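Local coordinates for protein adenosine deaminase 1 (Arthrobacter aurescens, PDB 3RYS) that probably catalyses the zinc-dependent hydrolytic deamination of adenine to hypoxanthine, releasing ammonium, as a step of purine salvage and nitrogen catabolism, at residues Val218-His223 against Pro243-Pro248; His97-Met102 against Ser317-Asp322. All blocks are in the same frame, centred on the assembly; numbering follows the deposited sequence.

Contact 1: residues Val218-His223 against Pro243-Pro248. With ADE (adenine), chain D.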
loop_
_atom_site.group_PDB
_atom_site.type_symbol
_atom_site.label_atom_id
_atom_site.label_comp_id
_atom_site.label_asym_id
_atom_site.label_seq_id
_atom_site.Cartn_x
_atom_site.Cartn_y
_atom_site.Cartn_z
ATOM N N VAL A 218 3.306 -15.541 3.553
ATOM C CA VAL A 218 2.972 -14.152 3.871
ATOM C C VAL A 218 1.913 -14.068 4.966
ATOM O O VAL A 218 1.174 -15.020 5.204
ATOM C CB VAL A 218 2.486 -13.364 2.640
ATOM C CG1 VAL A 218 3.557 -13.341 1.570
ATOM C CG2 VAL A 218 1.186 -13.955 2.102
ATOM N N GLU A 219 1.842 -12.915 5.622
ATOM C CA GLU A 219 0.927 -12.724 6.740
ATOM C C GLU A 219 -0.322 -11.953 6.342
ATOM O O GLU A 219 -1.312 -11.942 7.073
ATOM C CB GLU A 219 1.644 -12.016 7.877
ATOM C CG GLU A 219 3.061 -12.490 8.027
ATOM C CD GLU A 219 3.601 -12.219 9.397
ATOM O OE1 GLU A 219 4.640 -11.531 9.492
ATOM O OE2 GLU A 219 2.977 -12.681 10.376
ATOM N N ARG A 220 -0.267 -11.297 5.191
ATOM C CA ARG A 220 -1.478 -10.753 4.584
ATOM C C ARG A 220 -1.334 -10.569 3.076
ATOM O O ARG A 220 -0.238 -10.343 2.571
ATOM C CB ARG A 220 -1.961 -9.469 5.281
ATOM C CG ARG A 220 -0.896 -8.437 5.602
ATOM C CD ARG A 220 -1.520 -7.181 6.223
ATOM N NE ARG A 220 -0.691 -6.005 5.987
ATOM C CZ ARG A 220 -0.032 -5.345 6.933
ATOM N NH1 ARG A 220 -0.120 -5.716 8.199
ATOM N NH2 ARG A 220 0.702 -4.293 6.610
ATOM N N ILE A 221 -2.450 -10.703 2.367
ATOM C CA ILE A 221 -2.454 -10.618 0.916
ATOM C C ILE A 221 -2.796 -9.204 0.468
ATOM O O ILE A 221 -3.733 -8.583 0.979
ATOM C CB ILE A 221 -3.467 -11.604 0.296
ATOM C CG1 ILE A 221 -3.022 -13.051 0.525
ATOM C CG2 ILE A 221 -3.638 -11.331 -1.189
ATOM C CD1 ILE A 221 -1.830 -13.462 -0.301
ATOM N N ASP A 222 -2.031 -8.696 -0.489
ATOM C CA ASP A 222 -2.259 -7.354 -0.995
ATOM C C ASP A 222 -3.080 -7.392 -2.283
ATOM O O ASP A 222 -2.713 -8.060 -3.251
ATOM C CB ASP A 222 -0.926 -6.627 -1.164
ATOM C CG ASP A 222 -0.196 -6.449 0.162
ATOM O OD1 ASP A 222 -0.826 -5.978 1.135
ATOM O OD2 ASP A 222 1.004 -6.786 0.237
ATOM N N HIS A 223 -4.202 -6.674 -2.266
ATOM C CA HIS A 223 -5.237 -6.767 -3.296
ATOM C C HIS A 223 -6.104 -8.017 -3.085
ATOM O O HIS A 223 -7.088 -7.979 -2.347
ATOM C CB HIS A 223 -4.644 -6.723 -4.711
ATOM C CG HIS A 223 -4.096 -5.383 -5.094
ATOM N ND1 HIS A 223 -4.884 -4.255 -5.187
ATOM C CD2 HIS A 223 -2.840 -4.989 -5.417
ATOM C CE1 HIS A 223 -4.135 -3.223 -5.538
ATOM N NE2 HIS A 223 -2.893 -3.642 -5.690
ATOM N N PRO A 243 -5.793 -11.426 6.280
ATOM C CA PRO A 243 -6.097 -10.038 5.920
ATOM C C PRO A 243 -5.916 -9.809 4.427
ATOM O O PRO A 243 -4.899 -10.226 3.867
ATOM C CB PRO A 243 -5.053 -9.231 6.703
ATOM C CG PRO A 243 -4.627 -10.128 7.820
ATOM C CD PRO A 243 -4.706 -11.522 7.269
ATOM N N LEU A 244 -6.905 -9.172 3.801
ATOM C CA LEU A 244 -6.829 -8.788 2.395
ATOM C C LEU A 244 -6.838 -7.263 2.255
ATOM O O LEU A 244 -7.835 -6.604 2.566
ATOM C CB LEU A 244 -7.984 -9.404 1.596
ATOM C CG LEU A 244 -7.677 -10.658 0.763
ATOM C CD1 LEU A 244 -7.014 -11.750 1.593
ATOM C CD2 LEU A 244 -8.931 -11.188 0.083
ATOM N N THR A 245 -5.728 -6.700 1.791
ATOM C CA THR A 245 -5.636 -5.253 1.665
ATOM C C THR A 245 -6.197 -4.746 0.326
ATOM O O THR A 245 -5.456 -4.482 -0.625
ATOM C CB THR A 245 -4.200 -4.745 1.936
ATOM O OG1 THR A 245 -3.297 -5.258 0.950
ATOM C CG2 THR A 245 -3.735 -5.201 3.314
ATOM N N VAL A 246 -7.521 -4.612 0.270
ATOM C CA VAL A 246 -8.206 -4.158 -0.937
ATOM C C VAL A 246 -7.976 -2.676 -1.232
ATOM O O VAL A 246 -7.935 -1.848 -0.323
ATOM C CB VAL A 246 -9.724 -4.411 -0.854
ATOM C CG1 VAL A 246 -10.396 -4.047 -2.177
ATOM C CG2 VAL A 246 -10.004 -5.863 -0.481
ATOM N N CYS A 247 -7.836 -2.352 -2.514
ATOM C CA CYS A 247 -7.638 -0.973 -2.950
ATOM C C CYS A 247 -8.634 -0.635 -4.053
ATOM O O CYS A 247 -8.341 -0.814 -5.236
ATOM C CB CYS A 247 -6.205 -0.769 -3.452
ATOM S SG CYS A 247 -4.930 -1.450 -2.358
ATOM N N PRO A 248 -9.822 -0.145 -3.661
ATOM C CA PRO A 248 -10.963 0.084 -4.562
ATOM C C PRO A 248 -10.650 0.966 -5.773
ATOM O O PRO A 248 -10.817 0.517 -6.907
ATOM C CB PRO A 248 -11.993 0.759 -3.653
ATOM C CG PRO A 248 -11.643 0.257 -2.269
ATOM C CD PRO A 248 -10.152 0.168 -2.259
HETATM N N9 ADE D . 3.691 -1.093 -7.459
HETATM C C8 ADE D . 3.097 -0.014 -6.860
HETATM N N7 ADE D . 1.803 -0.148 -6.663
HETATM C C5 ADE D . 1.530 -1.410 -7.174
HETATM C C6 ADE D . 0.335 -2.155 -7.273
HETATM N N6 ADE D . -0.847 -1.700 -6.839
HETATM N N1 ADE D . 0.405 -3.383 -7.835
HETATM C C2 ADE D . 1.593 -3.828 -8.268
HETATM N N3 ADE D . 2.784 -3.224 -8.231
HETATM C C4 ADE D . 2.681 -2.007 -7.668
HETATM O O HOH W 1 -7.456 -4.648 -4.380
#
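Ile221 and Leu244 pair as parallel neighbours in the TIM barrel of the adenosine deaminase family, with helix 231-240 joining their strands in a beta-alpha-beta crossover. Ile221 N donates to Pro243 O (2.9 Å), and its carbonyl receives Thr245 N. One rung further, His223 N reaches Thr245 O from above the carbonyl plane, 56° out of it. Ile221 and Leu244 turn their branched apolar chains to the same face, where helix 206-214 packs on Ile221.

Arg220 starts toward Pro243, and its end then leads away from the strand pair. Its CB sits against the Pro243 ring, 3.4 Å from Pro243 CB, and CG stands between the backbone N and the carbonyl carbon (chi1 45°). The chain then runs extended: CD passes Pro243 CB, and NE comes 4.1 Å from Thr245 CG2. At the tip, NH2 forms a salt bridge with Glu99 and the cation meets the ring of Phe319. A long, flexible chain suits this place because it carries its charge well beyond its own strand.

Asp222 and Thr245 lie side by side. Thr245 OG1 donates to the anti lone pair of Asp222 OD1 (2.6 Å) and is also hydrogen-bonded to ND1 of the zinc ligand His19. Two bonds thus grip this buried hydroxyl, which can help position a first-shell ligand.

The ring of His223, predicted to be important for catalysis, makes contacts through ND1, CE1 and NE2. A water 2.7 Å from ND1 accepts from Cys247 N, CE1 lies 3.7 Å from Cys247 SG, and NE2 approaches adenine N6 to 3.0 Å, with N6 near the ring plane.

Contact 2: residues His97-Met102 against Ser317-Asp322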
loop_
_atom_site.group_PDB
_atom_site.type_symbol
_atom_site.label_atom_id
_atom_site.label_comp_id
_atom_site.label_asym_id
_atom_site.label_seq_id
_atom_site.Cartn_x
_atom_site.Cartn_y
_atom_site.Cartn_z
ATOM N N HIS A 97 -2.630 4.828 11.810
ATOM C CA HIS A 97 -1.471 3.958 11.717
ATOM C C HIS A 97 -1.233 3.641 10.247
ATOM O O HIS A 97 -2.171 3.318 9.507
ATOM C CB HIS A 97 -1.720 2.674 12.506
ATOM C CG HIS A 97 -0.571 1.716 12.487
ATOM N ND1 HIS A 97 -0.489 0.667 11.595
ATOM C CD2 HIS A 97 0.535 1.635 13.263
ATOM C CE1 HIS A 97 0.622 -0.012 11.818
ATOM N NE2 HIS A 97 1.262 0.556 12.825
ATOM N N ALA A 98 0.021 3.738 9.823
ATOM C CA ALA A 98 0.361 3.545 8.423
ATOM C C ALA A 98 1.528 2.583 8.275
ATOM O O ALA A 98 2.602 2.810 8.832
ATOM C CB ALA A 98 0.685 4.880 7.775
ATOM N N GLU A 99 1.310 1.500 7.537
ATOM C CA GLU A 99 2.392 0.571 7.237
ATOM C C GLU A 99 2.802 0.738 5.779
ATOM O O GLU A 99 2.081 0.346 4.861
ATOM C CB GLU A 99 2.007 -0.866 7.595
ATOM C CG GLU A 99 1.927 -1.071 9.107
ATOM C CD GLU A 99 1.493 -2.464 9.519
ATOM O OE1 GLU A 99 1.717 -3.420 8.748
ATOM O OE2 GLU A 99 0.939 -2.596 10.630
ATOM N N ILE A 100 3.970 1.338 5.586
ATOM C CA ILE A 100 4.332 1.944 4.313
ATOM C C ILE A 100 5.334 1.132 3.506
ATOM O O ILE A 100 6.389 0.739 4.005
ATOM C CB ILE A 100 4.898 3.352 4.554
ATOM C CG1 ILE A 100 3.856 4.209 5.277
ATOM C CG2 ILE A 100 5.322 3.997 3.246
ATOM C CD1 ILE A 100 4.439 5.383 6.032
ATOM N N MET A 101 4.998 0.888 2.247
ATOM C CA MET A 101 5.903 0.190 1.343
ATOM C C MET A 101 6.843 1.136 0.605
ATOM O O MET A 101 6.563 2.323 0.416
ATOM C CB MET A 101 5.131 -0.672 0.342
ATOM C CG MET A 101 5.002 -2.125 0.756
ATOM S SD MET A 101 4.016 -3.084 -0.409
ATOM C CE MET A 101 2.363 -2.613 0.083
ATOM N N MET A 102 7.964 0.578 0.179
ATOM C CA MET A 102 8.989 1.329 -0.503
ATOM C C MET A 102 9.704 0.343 -1.413
ATOM O O MET A 102 9.910 -0.810 -1.033
ATOM C CB MET A 102 9.939 1.915 0.531
ATOM C CG MET A 102 11.303 2.303 0.017
ATOM S SD MET A 102 12.361 2.697 1.423
ATOM C CE MET A 102 13.867 3.142 0.568
ATOM N N SER A 317 -5.576 -6.198 11.633
ATOM C CA SER A 317 -4.679 -6.808 10.661
ATOM C C SER A 317 -3.284 -6.182 10.681
ATOM O O SER A 317 -2.315 -6.796 10.239
ATOM C CB SER A 317 -5.281 -6.728 9.255
ATOM O OG SER A 317 -6.554 -7.350 9.207
ATOM N N SER A 318 -3.182 -4.963 11.196
ATOM C CA SER A 318 -1.891 -4.280 11.252
ATOM C C SER A 318 -0.876 -5.054 12.096
ATOM O O SER A 318 -1.237 -5.959 12.853
ATOM C CB SER A 318 -2.049 -2.850 11.779
ATOM O OG SER A 318 -2.429 -2.842 13.143
ATOM N N PHE A 319 0.395 -4.695 11.945
ATOM C CA PHE A 319 1.465 -5.281 12.741
ATOM C C PHE A 319 1.831 -4.341 13.884
ATOM O O PHE A 319 2.956 -4.349 14.379
ATOM C CB PHE A 319 2.696 -5.571 11.879
ATOM C CG PHE A 319 2.440 -6.541 10.760
ATOM C CD1 PHE A 319 1.622 -7.643 10.952
ATOM C CD2 PHE A 319 3.031 -6.363 9.519
ATOM C CE1 PHE A 319 1.387 -8.540 9.919
ATOM C CE2 PHE A 319 2.802 -7.264 8.488
ATOM C CZ PHE A 319 1.979 -8.348 8.692
ATOM N N ALA A 320 0.869 -3.521 14.291
ATOM C CA ALA A 320 1.055 -2.625 15.421
ATOM C C ALA A 320 0.917 -3.399 16.731
ATOM O O ALA A 320 0.433 -4.536 16.745
ATOM C CB ALA A 320 0.054 -1.487 15.362
ATOM N N SER A 321 1.349 -2.782 17.827
ATOM C CA SER A 321 1.251 -3.398 19.145
ATOM C C SER A 321 -0.208 -3.601 19.542
ATOM O O SER A 321 -1.083 -2.826 19.153
ATOM C CB SER A 321 1.936 -2.521 20.188
ATOM O OG SER A 321 1.182 -1.344 20.431
ATOM N N ASP A 322 -0.474 -4.637 20.324
ATOM C CA ASP A 322 -1.832 -4.880 20.785
ATOM C C ASP A 322 -2.356 -3.658 21.539
ATOM O O ASP A 322 -3.559 -3.386 21.551
ATOM C CB ASP A 322 -1.888 -6.136 21.657
ATOM C CG ASP A 322 -1.562 -7.398 20.877
ATOM O OD1 ASP A 322 -2.008 -7.511 19.714
ATOM O OD2 ASP A 322 -0.858 -8.274 21.421
#
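Glu99 reaches from strand 95-102 of the barrel to Phe319, in the loop between helices 304-317 and 322-339. Its CG lies beside the backbone N, anti to the carbonyl carbon (chi1 -70°), and the chain is extended beyond it, which brings the carboxylate to the loop backbone. OE2 accepts from Phe319 N at 2.5 Å in the model, a length to be read with caution because the place of this oxygen is less sure. OE1 approaches Phe319 CD2 (3.3 Å). The two side chains cross at about a right angle, yet the carboxylate and ring planes are turned only 25° from each other.

His97 has its CG anti to the backbone N, which carries CG toward the loop; chi2 of -96° then sets the turn of the ring. Ala320 CB lies over one face, offset toward the rim, with NE2 its nearest ring atom at 3.5 Å; this is a CH-pi contact, and a methyl group is small enough to let the loop come close. Ser318 CB meets the same ring obliquely, 3.9 Å from ND1. The Ser318 hydroxyl bonds to the carbonyl of Ile315, leaving the methylene as the part that faces the strand.

The chemistry is that of a buried carboxylate: OE1 forms a salt bridge with Arg220 NH2, and OE2 probably accepts the Phe319 N-H. Such partners would be expected to keep Glu99 ionised and to offset the cost of burying its charge.

In the fold
The two contacts, whose centres are 12 Å apart, belong to one barrel and meet through the end of Arg220. Its NH2 is 2.5 Å from Glu99 OE1, while NH1 makes a probable hydrogen bond of 3.2 Å to Ser317 O, so a single guanidinium from contact 1 touches both segments of contact 2. Pro243 CB also packs on Ser317 OG, 3.5 Å away. The active site lies nearer contact 1: the side chain of His223 is about 4 Å from the zinc ion, whereas that of Glu99 is about 12 Å from it. Contact 1 contributes His223 to the adenine pocket, whereas contact 2 ties the loop after helix 304-317 to strand 95-102.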